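Long-range contacts in putative hydrolase (Agrobacterium vitis, PDB 3LLC), which probably acts as an alpha/beta-fold esterase or thioesterase that removes fatty acyl groups from proteins and may also hydrolyse acyl-glucuronides: residues Phe72-His77 with Arg91-Ala96; Gly112-Trp118 with Ile143-Phe149. All coordinates share one frame; numbering follows the deposited sequence.

Overall arrangement
From the N terminus, strand 68-72 leads into the loop that holds residues 72-77, and helix 89-103 follows; interaction 1 closes this connection, 13 residues lying between its two segments, by fastening the loop back onto the first turns of the helix. The chain then runs through strand 107-113 into helix 115-128, and interaction 2 joins this strand-to-helix turn to residues 143-149, the exit of the neighbouring parallel strand 136-143. The two closures stand in series, neither nesting nor crossing, with centres about 14 Å apart. They meet at the selenomethionine M115, so the loop after strand 68-72 (Y74) and helix 89-103 (W92) both pack against the start of helix 115-128.

Interaction 1: residues Phe72-His77 with Arg91-Ala96; sequences FDYSGH and RWLEEA
With CG set anti to its own carbonyl carbon (chi1 -69°), the W92 side chain leaves helix 89-103 toward the 74-77 turn, while E95, one helical turn on, extends beyond CG and brings its carboxylate to S75. The two oxygens divide the work: E95 OE1 accepts from S75 N at 2.9 Å, in a nearly straight bond that comes in 34° out of the carboxylate plane, and E95 OE2 receives the hydroxyl through its syn lone pair, S75 OG lying 2.6 Å from it. The indole NE1 of W92 donates to S75 O at 3.1 Å in a bent bond and more weakly to S75 OG. H77 ND1 reaches S75 O from the opposite face of the carbonyl, at 3.0 Å, which adds to the backbone bond from H77 N to Y74 O that closes the type II turn. Around the indole, Y74 CB sits over the five-membered ring as a CH-pi contact, and H77 turns an edge toward the six-membered ring, planes at 84°, with H77 CE1 3.6 Å from W92 CZ2. Farther along, the tip of the F72 ring, CZ, rests on A96. A water links S75 OG to R91 NH2. Y74 OH bonds to G44 O and H77 NE2 accepts from R47 N, so both rings of the turn are also held by the 44-47 region. The buried E95 carboxylate receives two bonds from S75 and a salt bridge from R23 to OE2; this combination would probably favour the ionised form.

Interaction 2: residues Gly112-Trp118 with Ile143-Phe149; sequences GSSMGGW and IAPAPDF
One face of the W118 indole lies over the backbone of residues 147-148: D148 N stands 3.3 Å above the plane near the ring centre, and P147 CA makes a CH-pi contact with the five-membered ring. F149 takes the edge, where W118 CE3 comes within 3.6 Å of F149 CD2; the indole edge points at the phenyl face in an offset edge-to-face pair, planes at 77°. W118 CG lies anti to the backbone N (chi1 -171°), which swings the indole from the first turn of helix 115-128 across to this backbone. The selenomethionine M115 meets the same phenyl ring, its CB 4.1 Å from F149 CE2. The indole NE1 donates to N196 O, and the D148 carboxylate takes V198 N and M199 N, so the ends of both side chains are held by the 196-199 region.

Nearer the sheet the contact is made by backbone. I143 N donates to G112 O at 2.9 Å and S114 N to I143 O at 2.9 Å, a parallel bridge pairing S113 with I143. Beyond it, A146 N reaches S114 O at 2.9 Å from above the carbonyl plane, while G117 N approaches that oxygen from the opposite face. P145 CB packs directly on G117 CA, the glycine having no side chain to hold the proline off.

S114, with a positive phi of 57°, stands at the strand-to-helix turn in the sequence G112-x-S114-x-G116. Its OG bonds to H247 NE2 and to a tetraethylene glycol. This geometry fits the nucleophile elbow of alpha/beta hydrolases, with S114, H247 and D217 as the probable catalytic triad.

Interaction 1: residues Phe72-His77 with Arg91-Ala96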
loop_
_atom_site.group_PDB
_atom_site.type_symbol
_atom_site.label_atom_id
_atom_site.label_comp_id
_atom_site.label_asym_id
_atom_site.label_seq_id
_atom_site.Cartn_x
_atom_site.Cartn_y
_atom_site.Cartn_z
ATOM N N PHE A 72 -2.816 4.447 -8.980
ATOM C CA PHE A 72 -3.084 3.360 -9.934
ATOM C C PHE A 72 -3.966 2.285 -9.273
ATOM O O PHE A 72 -4.058 2.228 -8.045
ATOM C CB PHE A 72 -1.783 2.747 -10.437
ATOM C CG PHE A 72 -1.039 1.991 -9.382
ATOM C CD1 PHE A 72 -0.258 2.670 -8.444
ATOM C CD2 PHE A 72 -1.141 0.599 -9.280
ATOM C CE1 PHE A 72 0.390 1.989 -7.437
ATOM C CE2 PHE A 72 -0.469 -0.097 -8.270
ATOM C CZ PHE A 72 0.298 0.618 -7.344
ATOM N N ASP A 73 -4.646 1.494 -10.100
ATOM C CA ASP A 73 -5.478 0.360 -9.620
ATOM C C ASP A 73 -4.689 -0.939 -9.754
ATOM O O ASP A 73 -4.160 -1.264 -10.824
ATOM C CB ASP A 73 -6.788 0.256 -10.395
ATOM C CG ASP A 73 -7.890 1.246 -9.880
ATOM O OD1 ASP A 73 -7.952 1.482 -8.646
ATOM O OD2 ASP A 73 -8.698 1.724 -10.721
ATOM N N TYR A 74 -4.615 -1.688 -8.664
ATOM C CA TYR A 74 -4.044 -3.049 -8.710
ATOM C C TYR A 74 -4.794 -3.925 -9.723
ATOM O O TYR A 74 -5.968 -3.669 -10.023
ATOM C CB TYR A 74 -4.131 -3.720 -7.352
ATOM C CG TYR A 74 -3.424 -3.040 -6.191
ATOM C CD1 TYR A 74 -2.032 -2.904 -6.170
ATOM C CD2 TYR A 74 -4.125 -2.635 -5.060
ATOM C CE1 TYR A 74 -1.390 -2.317 -5.075
ATOM C CE2 TYR A 74 -3.473 -2.054 -3.965
ATOM C CZ TYR A 74 -2.099 -1.913 -3.982
ATOM O OH TYR A 74 -1.469 -1.330 -2.910
ATOM N N SER A 75 -4.106 -4.901 -10.323
ATOM C CA SER A 75 -4.794 -5.866 -11.156
ATOM C C SER A 75 -5.972 -6.482 -10.353
ATOM O O SER A 75 -5.860 -6.690 -9.146
ATOM C CB SER A 75 -3.870 -6.986 -11.683
ATOM O OG SER A 75 -3.217 -7.691 -10.637
ATOM N N GLY A 76 -7.085 -6.742 -11.044
ATOM C CA GLY A 76 -8.289 -7.274 -10.416
ATOM C C GLY A 76 -9.182 -6.253 -9.718
ATOM O O GLY A 76 -10.263 -6.604 -9.219
ATOM N N HIS A 77 -8.748 -4.999 -9.712
ATOM C CA HIS A 77 -9.421 -3.901 -8.995
ATOM C C HIS A 77 -9.745 -2.761 -9.968
ATOM O O HIS A 77 -9.001 -2.503 -10.936
ATOM C CB HIS A 77 -8.505 -3.275 -7.941
ATOM C CG HIS A 77 -8.087 -4.174 -6.809
ATOM N ND1 HIS A 77 -7.323 -5.322 -6.979
ATOM C CD2 HIS A 77 -8.247 -4.031 -5.468
ATOM C CE1 HIS A 77 -7.048 -5.844 -5.791
ATOM N NE2 HIS A 77 -7.595 -5.087 -4.860
ATOM N N ARG A 91 2.591 -10.077 -7.328
ATOM C CA ARG A 91 2.074 -9.456 -8.561
ATOM C C ARG A 91 1.723 -7.978 -8.379
ATOM O O ARG A 91 1.980 -7.146 -9.273
ATOM C CB ARG A 91 0.847 -10.224 -9.121
ATOM C CG ARG A 91 1.251 -11.479 -9.864
ATOM C CD ARG A 91 0.102 -12.399 -10.150
ATOM N NE ARG A 91 -0.997 -11.853 -10.954
ATOM C CZ ARG A 91 -1.045 -11.810 -12.290
ATOM N NH1 ARG A 91 -0.019 -12.205 -13.045
ATOM N NH2 ARG A 91 -2.142 -11.345 -12.886
ATOM N N TRP A 92 1.144 -7.639 -7.220
ATOM C CA TRP A 92 0.735 -6.263 -6.941
ATOM C C TRP A 92 1.956 -5.366 -6.669
ATOM O O TRP A 92 1.987 -4.211 -7.088
ATOM C CB TRP A 92 -0.282 -6.230 -5.782
ATOM C CG TRP A 92 -1.631 -6.854 -6.193
ATOM C CD1 TRP A 92 -2.203 -6.797 -7.423
ATOM C CD2 TRP A 92 -2.571 -7.584 -5.355
ATOM N NE1 TRP A 92 -3.429 -7.447 -7.428
ATOM C CE2 TRP A 92 -3.680 -7.927 -6.176
ATOM C CE3 TRP A 92 -2.575 -7.979 -4.020
ATOM C CZ2 TRP A 92 -4.794 -8.638 -5.685
ATOM C CZ3 TRP A 92 -3.671 -8.708 -3.537
ATOM C CH2 TRP A 92 -4.751 -9.037 -4.375
ATOM N N LEU A 93 2.990 -5.938 -6.059
ATOM C CA LEU A 93 4.270 -5.253 -5.921
ATOM C C LEU A 93 4.910 -5.013 -7.291
ATOM O O LEU A 93 5.431 -3.915 -7.545
ATOM C CB LEU A 93 5.222 -6.076 -5.035
ATOM C CG LEU A 93 6.695 -5.618 -4.988
ATOM C CD1 LEU A 93 6.820 -4.183 -4.356
ATOM C CD2 LEU A 93 7.540 -6.656 -4.146
ATOM N N GLU A 94 4.907 -6.028 -8.153
ATOM C CA GLU A 94 5.456 -5.910 -9.487
ATOM C C GLU A 94 4.801 -4.745 -10.250
ATOM O O GLU A 94 5.460 -4.000 -10.998
ATOM C CB GLU A 94 5.253 -7.216 -10.259
ATOM C CG GLU A 94 5.871 -7.218 -11.645
ATOM C CD GLU A 94 5.622 -8.503 -12.449
ATOM O OE1 GLU A 94 4.720 -9.315 -12.099
ATOM O OE2 GLU A 94 6.330 -8.684 -13.464
ATOM N N GLU A 95 3.498 -4.593 -10.056
ATOM C CA GLU A 95 2.750 -3.498 -10.696
ATOM C C GLU A 95 3.168 -2.104 -10.136
ATOM O O GLU A 95 3.388 -1.154 -10.899
ATOM C CB GLU A 95 1.239 -3.755 -10.514
ATOM C CG GLU A 95 0.741 -4.975 -11.312
ATOM C CD GLU A 95 -0.560 -5.614 -10.761
ATOM O OE1 GLU A 95 -1.260 -4.907 -10.006
ATOM O OE2 GLU A 95 -0.854 -6.786 -11.135
ATOM N N ALA A 96 3.270 -1.989 -8.820
ATOM C CA ALA A 96 3.700 -0.765 -8.183
ATOM C C ALA A 96 5.077 -0.347 -8.718
ATOM O O ALA A 96 5.265 0.816 -9.094
ATOM C CB ALA A 96 3.699 -0.889 -6.618
HETATM O O HOH W 1 -4.036 -10.402 -10.790
#

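Interaction 2: residues Gly112-Trp118 with Ile143-Phe149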
loop_
_atom_site.group_PDB
_atom_site.type_symbol
_atom_site.label_atom_id
_atom_site.label_comp_id
_atom_site.label_asym_id
_atom_site.label_seq_id
_atom_site.Cartn_x
_atom_site.Cartn_y
_atom_site.Cartn_z
ATOM N N GLY A 112 1.145 4.616 1.902
ATOM C CA GLY A 112 0.628 3.229 1.848
ATOM C C GLY A 112 -0.414 2.974 2.914
ATOM O O GLY A 112 -0.142 3.159 4.103
ATOM N N SER A 113 -1.590 2.517 2.485
ATOM C CA SER A 113 -2.730 2.240 3.365
ATOM C C SER A 113 -2.987 0.723 3.431
ATOM O O SER A 113 -3.171 0.059 2.385
ATOM C CB SER A 113 -3.985 2.924 2.820
ATOM O OG SER A 113 -5.105 2.588 3.636
ATOM N N SER A 114 -2.958 0.190 4.655
ATOM C CA SER A 114 -3.268 -1.208 4.953
ATOM C C SER A 114 -2.366 -2.187 4.168
ATOM O O SER A 114 -1.128 -2.158 4.349
ATOM C CB SER A 114 -4.790 -1.418 4.791
ATOM O OG SER A 114 -5.175 -2.612 5.422
HETATM N N MSE A 115 -2.899 -3.004 3.258
HETATM C CA MSE A 115 -2.012 -3.840 2.403
HETATM C C MSE A 115 -0.979 -2.973 1.660
HETATM O O MSE A 115 0.129 -3.427 1.384
HETATM C CB MSE A 115 -2.820 -4.674 1.401
HETATM C CG MSE A 115 -1.992 -5.421 0.381
HETATM SE SE MSE A 115 -3.030 -6.431 -0.908
HETATM C CE MSE A 115 -3.463 -5.044 -2.163
ATOM N N GLY A 116 -1.357 -1.746 1.305
ATOM C CA GLY A 116 -0.470 -0.848 0.575
ATOM C C GLY A 116 0.785 -0.478 1.381
ATOM O O GLY A 116 1.828 -0.154 0.807
ATOM N N GLY A 117 0.679 -0.510 2.713
ATOM C CA GLY A 117 1.828 -0.352 3.617
ATOM C C GLY A 117 2.823 -1.491 3.537
ATOM O O GLY A 117 4.048 -1.277 3.595
ATOM N N TRP A 118 2.311 -2.715 3.369
ATOM C CA TRP A 118 3.186 -3.896 3.130
ATOM C C TRP A 118 3.906 -3.719 1.803
ATOM O O TRP A 118 5.127 -3.925 1.707
ATOM C CB TRP A 118 2.320 -5.186 3.087
ATOM C CG TRP A 118 3.048 -6.527 3.073
ATOM C CD1 TRP A 118 4.383 -6.752 3.042
ATOM C CD2 TRP A 118 2.421 -7.819 3.138
ATOM N NE1 TRP A 118 4.634 -8.120 3.057
ATOM C CE2 TRP A 118 3.440 -8.788 3.114
ATOM C CE3 TRP A 118 1.093 -8.246 3.194
ATOM C CZ2 TRP A 118 3.175 -10.167 3.165
ATOM C CZ3 TRP A 118 0.826 -9.596 3.239
ATOM C CH2 TRP A 118 1.854 -10.552 3.227
ATOM N N ILE A 143 -0.622 4.197 6.728
ATOM C CA ILE A 143 -1.923 4.374 7.381
ATOM C C ILE A 143 -2.466 2.969 7.676
ATOM O O ILE A 143 -2.723 2.220 6.747
ATOM C CB ILE A 143 -2.887 5.143 6.459
ATOM C CG1 ILE A 143 -2.281 6.524 6.088
ATOM C CG2 ILE A 143 -4.303 5.286 7.108
ATOM C CD1 ILE A 143 -2.348 6.866 4.686
ATOM N N ALA A 144 -2.606 2.622 8.957
ATOM C CA ALA A 144 -3.022 1.279 9.406
ATOM C C ALA A 144 -2.318 0.181 8.615
ATOM O O ALA A 144 -2.944 -0.721 8.075
ATOM C CB ALA A 144 -4.591 1.133 9.310
ATOM N N PRO A 145 -0.969 0.241 8.541
ATOM C CA PRO A 145 -0.286 -0.686 7.656
ATOM C C PRO A 145 -0.425 -2.154 8.066
ATOM O O PRO A 145 -0.448 -2.464 9.259
ATOM C CB PRO A 145 1.184 -0.245 7.760
ATOM C CG PRO A 145 1.257 0.344 9.135
ATOM C CD PRO A 145 -0.033 1.098 9.280
ATOM N N ALA A 146 -0.449 -3.047 7.068
ATOM C CA ALA A 146 -0.721 -4.470 7.302
ATOM C C ALA A 146 0.394 -5.377 6.765
ATOM O O ALA A 146 0.130 -6.372 6.058
ATOM C CB ALA A 146 -2.117 -4.858 6.664
ATOM N N PRO A 147 1.659 -5.103 7.160
ATOM C CA PRO A 147 2.730 -6.043 6.758
ATOM C C PRO A 147 2.466 -7.448 7.266
ATOM O O PRO A 147 1.996 -7.624 8.387
ATOM C CB PRO A 147 3.995 -5.448 7.446
ATOM C CG PRO A 147 3.452 -4.664 8.631
ATOM C CD PRO A 147 2.141 -4.064 8.075
ATOM N N ASP A 148 2.821 -8.456 6.454
ATOM C CA ASP A 148 2.781 -9.859 6.841
ATOM C C ASP A 148 1.394 -10.269 7.357
ATOM O O ASP A 148 1.295 -11.146 8.207
ATOM C CB ASP A 148 3.836 -10.173 7.904
ATOM C CG ASP A 148 5.257 -9.711 7.482
ATOM O OD1 ASP A 148 5.425 -9.402 6.263
ATOM O OD2 ASP A 148 6.160 -9.692 8.367
ATOM N N PHE A 149 0.339 -9.670 6.800
ATOM C CA PHE A 149 -1.004 -9.964 7.321
ATOM C C PHE A 149 -1.397 -11.429 7.151
ATOM O O PHE A 149 -2.135 -11.988 7.990
ATOM C CB PHE A 149 -2.085 -8.957 6.819
ATOM C CG PHE A 149 -2.567 -9.157 5.400
ATOM C CD1 PHE A 149 -3.416 -10.186 5.056
ATOM C CD2 PHE A 149 -2.243 -8.216 4.409
ATOM C CE1 PHE A 149 -3.879 -10.311 3.742
ATOM C CE2 PHE A 149 -2.710 -8.356 3.102
ATOM C CZ PHE A 149 -3.517 -9.380 2.782
#